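YesW protein (Bacillus subtilis, PDB 2ZUX) cleaves the rhamnogalacturonan backbone of plant cell-wall pectin by endo-type elimination, as a calcium-binding, secreted polysaccharide lyase of family 11 built on a beta-propeller. Local coordinates at residues Gly455-Gly460 against Trp511-Val516; Ala419-Arg424 against Arg464-Ser469. One frame throughout, in Å; residues are numbered along the deposited sequence.

Interaction 1 (Gly455-Gly460 against Trp511-Val516). With CA (calcium ion), chain E; CA (calcium ion), chain F.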
ATOM      1  N   GLY A 455       2.026   9.280   6.509  1.00  8.94           N
ATOM      2  CA  GLY A 455       0.979  10.263   6.737  1.00  9.16           C
ATOM      3  C   GLY A 455      -0.338   9.519   6.685  1.00  9.03           C
ATOM      4  O   GLY A 455      -0.478   8.562   5.916  1.00  9.04           O
ATOM      5  N   ILE A 456      -1.277   9.939   7.537  1.00  8.99           N
ATOM      6  CA  ILE A 456      -2.591   9.309   7.628  1.00  9.27           C
ATOM      7  C   ILE A 456      -3.694  10.348   7.831  1.00  9.15           C
ATOM      8  O   ILE A 456      -3.532  11.290   8.627  1.00  9.29           O
ATOM      9  CB  ILE A 456      -2.632   8.269   8.778  1.00  9.40           C
ATOM     10  CG1 ILE A 456      -3.962   7.523   8.768  1.00 10.02           C
ATOM     11  CG2 ILE A 456      -2.345   8.932  10.139  1.00 10.25           C
ATOM     12  CD1 ILE A 456      -4.040   6.392   9.760  1.00 10.68           C
ATOM     13  N   TRP A 457      -4.814  10.188   7.122  1.00  9.27           N
ATOM     14  CA  TRP A 457      -6.001  11.005   7.398  1.00  9.36           C
ATOM     15  C   TRP A 457      -6.783  10.336   8.516  1.00  9.23           C
ATOM     16  O   TRP A 457      -7.406   9.294   8.298  1.00  9.72           O
ATOM     17  CB  TRP A 457      -6.867  11.195   6.145  1.00  9.72           C
ATOM     18  CG  TRP A 457      -6.181  12.067   5.127  1.00  9.47           C
ATOM     19  CD1 TRP A 457      -5.896  13.401   5.260  1.00  9.74           C
ATOM     20  CD2 TRP A 457      -5.670  11.670   3.847  1.00  9.95           C
ATOM     21  NE1 TRP A 457      -5.231  13.857   4.140  1.00  9.77           N
ATOM     22  CE2 TRP A 457      -5.077  12.815   3.261  1.00  9.87           C
ATOM     23  CE3 TRP A 457      -5.645  10.454   3.137  1.00  9.47           C
ATOM     24  CZ2 TRP A 457      -4.475  12.783   1.999  1.00 10.22           C
ATOM     25  CZ3 TRP A 457      -5.045  10.428   1.877  1.00  9.99           C
ATOM     26  CH2 TRP A 457      -4.462  11.587   1.329  1.00 10.18           C
ATOM     27  N   TRP A 458      -6.726  10.930   9.707  1.00  9.78           N
ATOM     28  CA  TRP A 458      -7.297  10.312  10.907  1.00 10.52           C
ATOM     29  C   TRP A 458      -8.361  11.142  11.609  1.00 10.70           C
ATOM     30  O   TRP A 458      -9.398  10.605  12.010  1.00 10.86           O
ATOM     31  CB  TRP A 458      -6.184   9.959  11.901  1.00 10.87           C
ATOM     32  CG  TRP A 458      -6.687   9.254  13.110  1.00 11.94           C
ATOM     33  CD1 TRP A 458      -6.794   9.762  14.372  1.00 12.18           C
ATOM     34  CD2 TRP A 458      -7.174   7.909  13.175  1.00 11.08           C
ATOM     35  NE1 TRP A 458      -7.298   8.806  15.225  1.00 12.46           N
ATOM     36  CE2 TRP A 458      -7.547   7.662  14.513  1.00 11.76           C
ATOM     37  CE3 TRP A 458      -7.317   6.880  12.234  1.00 11.53           C
ATOM     38  CZ2 TRP A 458      -8.055   6.424  14.935  1.00 12.00           C
ATOM     39  CZ3 TRP A 458      -7.831   5.653  12.657  1.00 11.54           C
ATOM     40  CH2 TRP A 458      -8.191   5.443  13.994  1.00 12.06           C
ATOM     41  N   ASP A 459      -8.103  12.434  11.798  1.00 10.99           N
ATOM     42  CA  ASP A 459      -9.081  13.285  12.454  1.00 11.61           C
ATOM     43  C   ASP A 459     -10.064  13.871  11.446  1.00 11.56           C
ATOM     44  O   ASP A 459     -10.170  13.386  10.313  1.00 11.26           O
ATOM     45  CB  ASP A 459      -8.411  14.343  13.349  1.00 11.97           C
ATOM     46  CG  ASP A 459      -7.672  15.416  12.566  1.00 12.30           C
ATOM     47  OD1 ASP A 459      -7.890  15.563  11.337  1.00 11.71           O
ATOM     48  OD2 ASP A 459      -6.871  16.127  13.204  1.00 13.78           O
ATOM     49  N   GLY A 460     -10.803  14.895  11.859  1.00 11.81           N
ATOM     50  CA  GLY A 460     -11.860  15.426  11.016  1.00 12.35           C
ATOM     51  C   GLY A 460     -11.453  16.493  10.021  1.00 12.31           C
ATOM     52  O   GLY A 460     -12.248  16.845   9.154  1.00 13.17           O
ATOM     53  N   TRP A 511     -14.095   8.442   4.598  1.00 10.90           N
ATOM     54  CA  TRP A 511     -12.833   8.643   3.894  1.00 10.42           C
ATOM     55  C   TRP A 511     -11.570   8.566   4.745  1.00 10.20           C
ATOM     56  O   TRP A 511     -10.478   8.432   4.186  1.00 10.29           O
ATOM     57  CB  TRP A 511     -12.865   9.965   3.128  1.00 11.03           C
ATOM     58  CG  TRP A 511     -12.966  11.179   4.001  1.00 10.33           C
ATOM     59  CD1 TRP A 511     -14.110  11.724   4.512  1.00 11.93           C
ATOM     60  CD2 TRP A 511     -11.887  12.014   4.453  1.00 10.31           C
ATOM     61  NE1 TRP A 511     -13.809  12.842   5.260  1.00 11.73           N
ATOM     62  CE2 TRP A 511     -12.453  13.037   5.251  1.00 11.04           C
ATOM     63  CE3 TRP A 511     -10.494  11.990   4.273  1.00 10.27           C
ATOM     64  CZ2 TRP A 511     -11.678  14.036   5.854  1.00 11.73           C
ATOM     65  CZ3 TRP A 511      -9.727  12.991   4.876  1.00 11.89           C
ATOM     66  CH2 TRP A 511     -10.323  13.993   5.658  1.00 11.70           C
ATOM     67  N   ARG A 512     -11.683   8.646   6.070  1.00  9.39           N
ATOM     68  CA  ARG A 512     -10.477   8.532   6.881  1.00  9.69           C
ATOM     69  C   ARG A 512      -9.884   7.129   6.757  1.00  9.10           C
ATOM     70  O   ARG A 512     -10.585   6.167   6.438  1.00  9.63           O
ATOM     71  CB  ARG A 512     -10.730   8.912   8.338  1.00  9.56           C
ATOM     72  CG  ARG A 512     -10.629  10.420   8.617  1.00  9.74           C
ATOM     73  CD  ARG A 512     -11.851  11.210   8.138  1.00 10.16           C
ATOM     74  NE  ARG A 512     -13.109  10.779   8.754  1.00 10.34           N
ATOM     75  CZ  ARG A 512     -13.512  11.128   9.973  1.00 10.90           C
ATOM     76  NH1 ARG A 512     -14.674  10.685  10.428  1.00 12.10           N
ATOM     77  NH2 ARG A 512     -12.761  11.909  10.740  1.00 11.05           N
ATOM     78  N   GLU A 513      -8.580   7.023   6.988  1.00  9.34           N
ATOM     79  CA  GLU A 513      -7.884   5.762   6.822  1.00  9.37           C
ATOM     80  C   GLU A 513      -7.906   4.925   8.096  1.00  9.69           C
ATOM     81  O   GLU A 513      -7.720   5.445   9.182  1.00 10.06           O
ATOM     82  CB  GLU A 513      -6.449   6.042   6.393  1.00  9.44           C
ATOM     83  CG  GLU A 513      -6.359   6.840   5.107  1.00  9.51           C
ATOM     84  CD  GLU A 513      -4.933   7.131   4.708  1.00  9.72           C
ATOM     85  OE1 GLU A 513      -4.419   8.185   5.133  1.00  9.40           O
ATOM     86  OE2 GLU A 513      -4.336   6.290   3.996  1.00  9.82           O
ATOM     87  N   GLU A 514      -8.142   3.628   7.932  1.00  9.19           N
ATOM     88  CA  GLU A 514      -8.030   2.670   9.032  1.00  9.63           C
ATOM     89  C   GLU A 514      -6.580   2.243   9.177  1.00  9.92           C
ATOM     90  O   GLU A 514      -5.776   2.367   8.237  1.00 10.00           O
ATOM     91  CB  GLU A 514      -8.891   1.438   8.764  1.00  9.80           C
ATOM     92  CG  GLU A 514     -10.390   1.642   8.960  1.00  9.62           C
ATOM     93  CD  GLU A 514     -10.981   2.725   8.061  1.00  9.53           C
ATOM     94  OE1 GLU A 514     -10.847   2.627   6.817  1.00  9.83           O
ATOM     95  OE2 GLU A 514     -11.579   3.688   8.601  1.00 10.23           O
ATOM     96  N   VAL A 515      -6.242   1.751  10.365  1.00  9.93           N
ATOM     97  CA  VAL A 515      -4.927   1.167  10.600  1.00 10.44           C
ATOM     98  C   VAL A 515      -5.106  -0.260  11.070  1.00 10.28           C
ATOM     99  O   VAL A 515      -5.928  -0.538  11.948  1.00 10.66           O
ATOM    100  CB  VAL A 515      -4.121   1.923  11.662  1.00 10.92           C
ATOM    101  CG1 VAL A 515      -2.684   1.421  11.679  1.00 11.37           C
ATOM    102  CG2 VAL A 515      -4.150   3.409  11.405  1.00 12.81           C
ATOM    103  N   VAL A 516      -4.333  -1.163  10.476  1.00 10.15           N
ATOM    104  CA  VAL A 516      -4.280  -2.544  10.913  1.00 10.42           C
ATOM    105  C   VAL A 516      -2.920  -2.750  11.571  1.00 10.45           C
ATOM    106  O   VAL A 516      -1.887  -2.652  10.899  1.00 10.78           O
ATOM    107  CB  VAL A 516      -4.441  -3.521   9.734  1.00 10.18           C
ATOM    108  CG1 VAL A 516      -4.461  -4.971  10.238  1.00 11.09           C
ATOM    109  CG2 VAL A 516      -5.704  -3.195   8.935  1.00 11.07           C
TER
HETATM  110 CA    CA E 631     -12.369   4.717   6.482  1.00  9.78          CA
HETATM  111 CA    CA F 632      -6.839  15.559   9.330  1.00 10.72          CA
HETATM  112  O   HOH W   1      -8.111  13.657   8.424  1.00 10.96           O
HETATM  113  O   HOH W   2     -13.419   6.060   8.232  1.00 10.63           O
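Trp457 and Glu513 are joined by two hydrogen bonds. Trp457 N donates to the anti lone pair of Glu513 OE1 (2.9 Å, 165°), and Glu513 N returns a bond to Trp457 O (2.9 Å). The glutamate chain, extended beyond CG (chi2 179°), brings its carboxylate to that N-H; Arg464 (salt bridge to OE1) and Tyr547 also hold it. Arg512 NH2 donates a hydrogen bond to Asp459 O (3.0 Å), which lies in the guanidinium plane, the nitrogen standing above the carbonyl plane; Ile532 is a further polar partner of Arg512. Water 1 donates to the same oxygen and, with Asp459 OD1, ligates a calcium; Lys474 forms a salt bridge with Asp459 OD2. A second calcium takes Arg512 O and both Glu514 carboxylate oxygens.

In the packing, Trp511 CZ3 touches Trp457 CB (3.6 Å), the side chains crossing at about a right angle, ring planes 55° apart; Arg512 CD covers the centre of one Trp511 face. Ile456 CD1 presses tightly on Val515 CG2 (3.4 Å). The Trp458 edge meets Glu513 O.

The contact joins adjacent propeller sheets: Ile472 of strand 471-476 touches Ile456, Trp458 and Val515, and Tyr528 of strand 524-528 packs on Trp458.

Interaction 2 (Ala419-Arg424 against Arg464-Ser469). With CA (calcium ion), chain I; CA (calcium ion), chain F.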
ATOM      1  N   ALA A 419       3.066  15.610   3.212  1.00 10.28           N
ATOM      2  CA  ALA A 419       1.712  15.715   3.768  1.00 10.51           C
ATOM      3  C   ALA A 419       1.352  17.171   3.984  1.00 10.30           C
ATOM      4  O   ALA A 419       2.205  17.980   4.345  1.00 10.27           O
ATOM      5  CB  ALA A 419       1.598  14.959   5.081  1.00 10.72           C
ATOM      6  N   ASP A 420       0.080  17.503   3.767  1.00 10.38           N
ATOM      7  CA  ASP A 420      -0.404  18.834   4.107  1.00 10.03           C
ATOM      8  C   ASP A 420      -0.583  18.898   5.617  1.00 10.32           C
ATOM      9  O   ASP A 420      -1.583  18.396   6.154  1.00 11.05           O
ATOM     10  CB  ASP A 420      -1.730  19.147   3.412  1.00 10.16           C
ATOM     11  CG  ASP A 420      -2.153  20.592   3.608  1.00  9.95           C
ATOM     12  OD1 ASP A 420      -1.370  21.365   4.202  1.00 10.07           O
ATOM     13  OD2 ASP A 420      -3.259  20.967   3.161  1.00 11.17           O
ATOM     14  N   ILE A 421       0.396  19.501   6.292  1.00 10.64           N
ATOM     15  CA  ILE A 421       0.368  19.628   7.748  1.00 10.90           C
ATOM     16  C   ILE A 421       0.273  21.081   8.214  1.00 11.39           C
ATOM     17  O   ILE A 421       0.045  21.335   9.397  1.00 11.98           O
ATOM     18  CB  ILE A 421       1.590  18.939   8.405  1.00 10.57           C
ATOM     19  CG1 ILE A 421       2.904  19.674   8.093  1.00 10.44           C
ATOM     20  CG2 ILE A 421       1.654  17.469   7.972  1.00 11.44           C
ATOM     21  CD1 ILE A 421       4.101  19.103   8.819  1.00 11.52           C
ATOM     22  N   ASP A 422       0.437  22.020   7.287  1.00 11.54           N
ATOM     23  CA  ASP A 422       0.480  23.437   7.623  1.00 11.95           C
ATOM     24  C   ASP A 422      -0.402  24.179   6.629  1.00 11.80           C
ATOM     25  O   ASP A 422      -0.073  24.254   5.452  1.00 11.91           O
ATOM     26  CB  ASP A 422       1.929  23.934   7.554  1.00 12.04           C
ATOM     27  CG  ASP A 422       2.102  25.343   8.093  1.00 13.10           C
ATOM     28  OD1 ASP A 422       1.133  26.138   8.059  1.00 13.36           O
ATOM     29  OD2 ASP A 422       3.231  25.641   8.540  1.00 13.98           O
ATOM     30  N   PRO A 423      -1.541  24.724   7.087  1.00 12.09           N
ATOM     31  CA  PRO A 423      -2.463  25.367   6.151  1.00 12.32           C
ATOM     32  C   PRO A 423      -2.009  26.762   5.707  1.00 12.56           C
ATOM     33  O   PRO A 423      -2.642  27.365   4.834  1.00 13.17           O
ATOM     34  CB  PRO A 423      -3.763  25.459   6.958  1.00 12.43           C
ATOM     35  CG  PRO A 423      -3.310  25.594   8.363  1.00 12.59           C
ATOM     36  CD  PRO A 423      -2.042  24.768   8.473  1.00 12.17           C
ATOM     37  N   ARG A 424      -0.923  27.261   6.289  1.00 12.26           N
ATOM     38  CA  ARG A 424      -0.417  28.586   5.926  1.00 12.43           C
ATOM     39  C   ARG A 424       0.353  28.540   4.611  1.00 12.29           C
ATOM     40  O   ARG A 424       0.605  29.575   3.995  1.00 12.50           O
ATOM     41  CB  ARG A 424       0.457  29.157   7.038  1.00 12.92           C
ATOM     42  CG  ARG A 424      -0.233  29.232   8.393  1.00 13.43           C
ATOM     43  CD  ARG A 424       0.756  29.576   9.488  1.00 15.26           C
ATOM     44  NE  ARG A 424       1.840  28.600   9.549  1.00 16.44           N
ATOM     45  CZ  ARG A 424       2.962  28.763  10.238  1.00 17.45           C
ATOM     46  NH1 ARG A 424       3.155  29.868  10.953  1.00 18.68           N
ATOM     47  NH2 ARG A 424       3.897  27.820  10.215  1.00 19.86           N
ATOM     48  N   ARG A 464      -3.299  16.315   6.935  1.00 10.28           N
ATOM     49  CA  ARG A 464      -2.952  14.923   7.152  1.00 10.35           C
ATOM     50  C   ARG A 464      -2.155  14.774   8.431  1.00 10.19           C
ATOM     51  O   ARG A 464      -1.255  15.577   8.722  1.00 10.53           O
ATOM     52  CB  ARG A 464      -2.205  14.350   5.946  1.00 10.24           C
ATOM     53  CG  ARG A 464      -2.342  12.843   5.822  1.00  9.18           C
ATOM     54  CD  ARG A 464      -1.860  12.317   4.494  1.00  9.50           C
ATOM     55  NE  ARG A 464      -2.283  10.929   4.296  1.00  9.51           N
ATOM     56  CZ  ARG A 464      -1.815  10.132   3.336  1.00  9.41           C
ATOM     57  NH1 ARG A 464      -0.894  10.576   2.484  1.00  9.44           N
ATOM     58  NH2 ARG A 464      -2.271   8.887   3.223  1.00  9.41           N
ATOM     59  N   GLU A 465      -2.501  13.743   9.197  1.00 10.20           N
ATOM     60  CA  GLU A 465      -1.817  13.425  10.441  1.00 10.64           C
ATOM     61  C   GLU A 465      -0.616  12.513  10.142  1.00 10.41           C
ATOM     62  O   GLU A 465      -0.353  12.191   8.980  1.00 10.20           O
ATOM     63  CB  GLU A 465      -2.806  12.800  11.432  1.00 10.63           C
ATOM     64  CG  GLU A 465      -3.862  13.792  11.983  1.00 11.49           C
ATOM     65  CD  GLU A 465      -4.821  14.341  10.921  1.00 10.83           C
ATOM     66  OE1 GLU A 465      -5.677  13.580  10.420  1.00 10.38           O
ATOM     67  OE2 GLU A 465      -4.746  15.557  10.596  1.00 11.81           O
ATOM     68  N   GLN A 466       0.130  12.136  11.173  1.00 10.45           N
ATOM     69  CA  GLN A 466       1.334  11.326  10.992  1.00 10.72           C
ATOM     70  C   GLN A 466       1.175   9.994  11.698  1.00 10.08           C
ATOM     71  O   GLN A 466       0.540   9.915  12.753  1.00 10.49           O
ATOM     72  CB  GLN A 466       2.572  12.047  11.533  1.00 10.98           C
ATOM     73  CG  GLN A 466       2.987  13.287  10.739  1.00 14.10           C
ATOM     74  CD  GLN A 466       2.111  14.502  11.060  1.00 16.38           C
ATOM     75  OE1 GLN A 466       1.936  14.856  12.226  1.00 19.79           O
ATOM     76  NE2 GLN A 466       1.514  15.095  10.038  1.00 21.87           N
ATOM     77  N   LEU A 467       1.742   8.939  11.125  1.00  9.86           N
ATOM     78  CA  LEU A 467       1.728   7.626  11.764  1.00 10.23           C
ATOM     79  C   LEU A 467       3.139   7.063  11.811  1.00  9.97           C
ATOM     80  O   LEU A 467       3.902   7.162  10.848  1.00  9.81           O
ATOM     81  CB  LEU A 467       0.778   6.677  11.025  1.00 10.33           C
ATOM     82  CG  LEU A 467       0.658   5.244  11.562  1.00 10.88           C
ATOM     83  CD1 LEU A 467      -0.723   4.705  11.265  1.00 11.59           C
ATOM     84  CD2 LEU A 467       1.725   4.304  11.001  1.00 12.47           C
ATOM     85  N   ASP A 468       3.489   6.480  12.952  1.00 10.53           N
ATOM     86  CA  ASP A 468       4.786   5.832  13.140  1.00 10.81           C
ATOM     87  C   ASP A 468       4.621   4.866  14.301  1.00 10.76           C
ATOM     88  O   ASP A 468       3.913   5.177  15.273  1.00 10.93           O
ATOM     89  CB  ASP A 468       5.849   6.881  13.477  1.00 10.98           C
ATOM     90  CG  ASP A 468       7.276   6.373  13.318  1.00 11.77           C
ATOM     91  OD1 ASP A 468       7.514   5.361  12.639  1.00 11.87           O
ATOM     92  OD2 ASP A 468       8.185   7.036  13.864  1.00 16.02           O
ATOM     93  N   SER A 469       5.243   3.691  14.201  1.00 11.64           N
ATOM     94  CA  SER A 469       5.116   2.695  15.260  1.00 12.13           C
ATOM     95  C   SER A 469       3.624   2.456  15.545  1.00 12.28           C
ATOM     96  O   SER A 469       2.842   2.311  14.604  1.00 12.30           O
ATOM     97  CB  SER A 469       5.890   3.147  16.498  1.00 12.93           C
ATOM     98  OG  SER A 469       5.937   2.111  17.471  1.00 14.46           O
TER
HETATM   99 CA    CA I 635      -0.029  23.065   3.408  1.00 10.79          CA
HETATM  100 CA    CA F 632      -6.839  15.559   9.330  1.00 10.72          CA
HETATM  101  O   HOH W   3      -2.272  23.552   2.752  1.00 12.29           O
HETATM  102  O   HOH W   1      -8.111  13.657   8.424  1.00 10.96           O
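Asp420 O accepts a hydrogen bond from Arg464 N (2.8 Å, 167°), the donor tilted 22° from the carbonyl plane; this is the one hydrogen bond between the segments. Beside it the methyl of Ala419 lies against the Arg464 side chain, CB to CB at 3.9 Å. The arginine chain then extends from CG to NE and leads away, to a salt bridge with Glu513 and to Pro562. Next along the loop, Ile421 CG2 sits 3.6 Å from Arg464 O and only 3.2 Å from Gln466 NE2; the Ile421 and Gln466 side chains cross at about a right angle, and Trp475 of strand 471-476 touches both.

The loop that offers Asp420 O also binds calcium. Asp420 OD1 (2.3 Å) and Asp422 O (2.4 Å) bind the ion together with water 3, Tyr425, Gly427 and Glu429, while Asp420 OD2 takes the N-H of Asp570. Asp422 OD1 accepts Arg424 N (2.9 Å), closing an Asx turn, and Arg424 clasps the same carboxylate side-on, NE to OD1 and NH2 to OD2 (2.8 Å). Next to Arg464, both oxygens of Glu465 chelate a different calcium.

A neutral backbone bond thus couples two calcium-binding loops. Arg424 pairs with the Asp422 carboxylate, while the ions probably offset the charges of Asp420 and Glu465, consistent with a structural role for calcium.

In the fold
The four segments alternate along the chain: 419-424, 455-460, 464-469, 511-516. The centres of interactions 1 and 2 lie about 11 Å apart, on the same side of the chain's centre. The two contacts meet in the sheet that holds the neighbouring antiparallel strands 454-456 and 465-468, where Ile456 O and Glu465 N are 2.7 Å apart, a probable hydrogen bond. The loop between these strands wraps one calcium shared by both contacts, through Asp459, Asp461, Leu463, Glu465 and water 1. Interaction 2 ties this sheet to the preceding strands 416-419 and 429-432, interaction 1 to the following sheet with strand 514-519. Successive parts of the beta-propeller are thus linked beside three bound calcium ions.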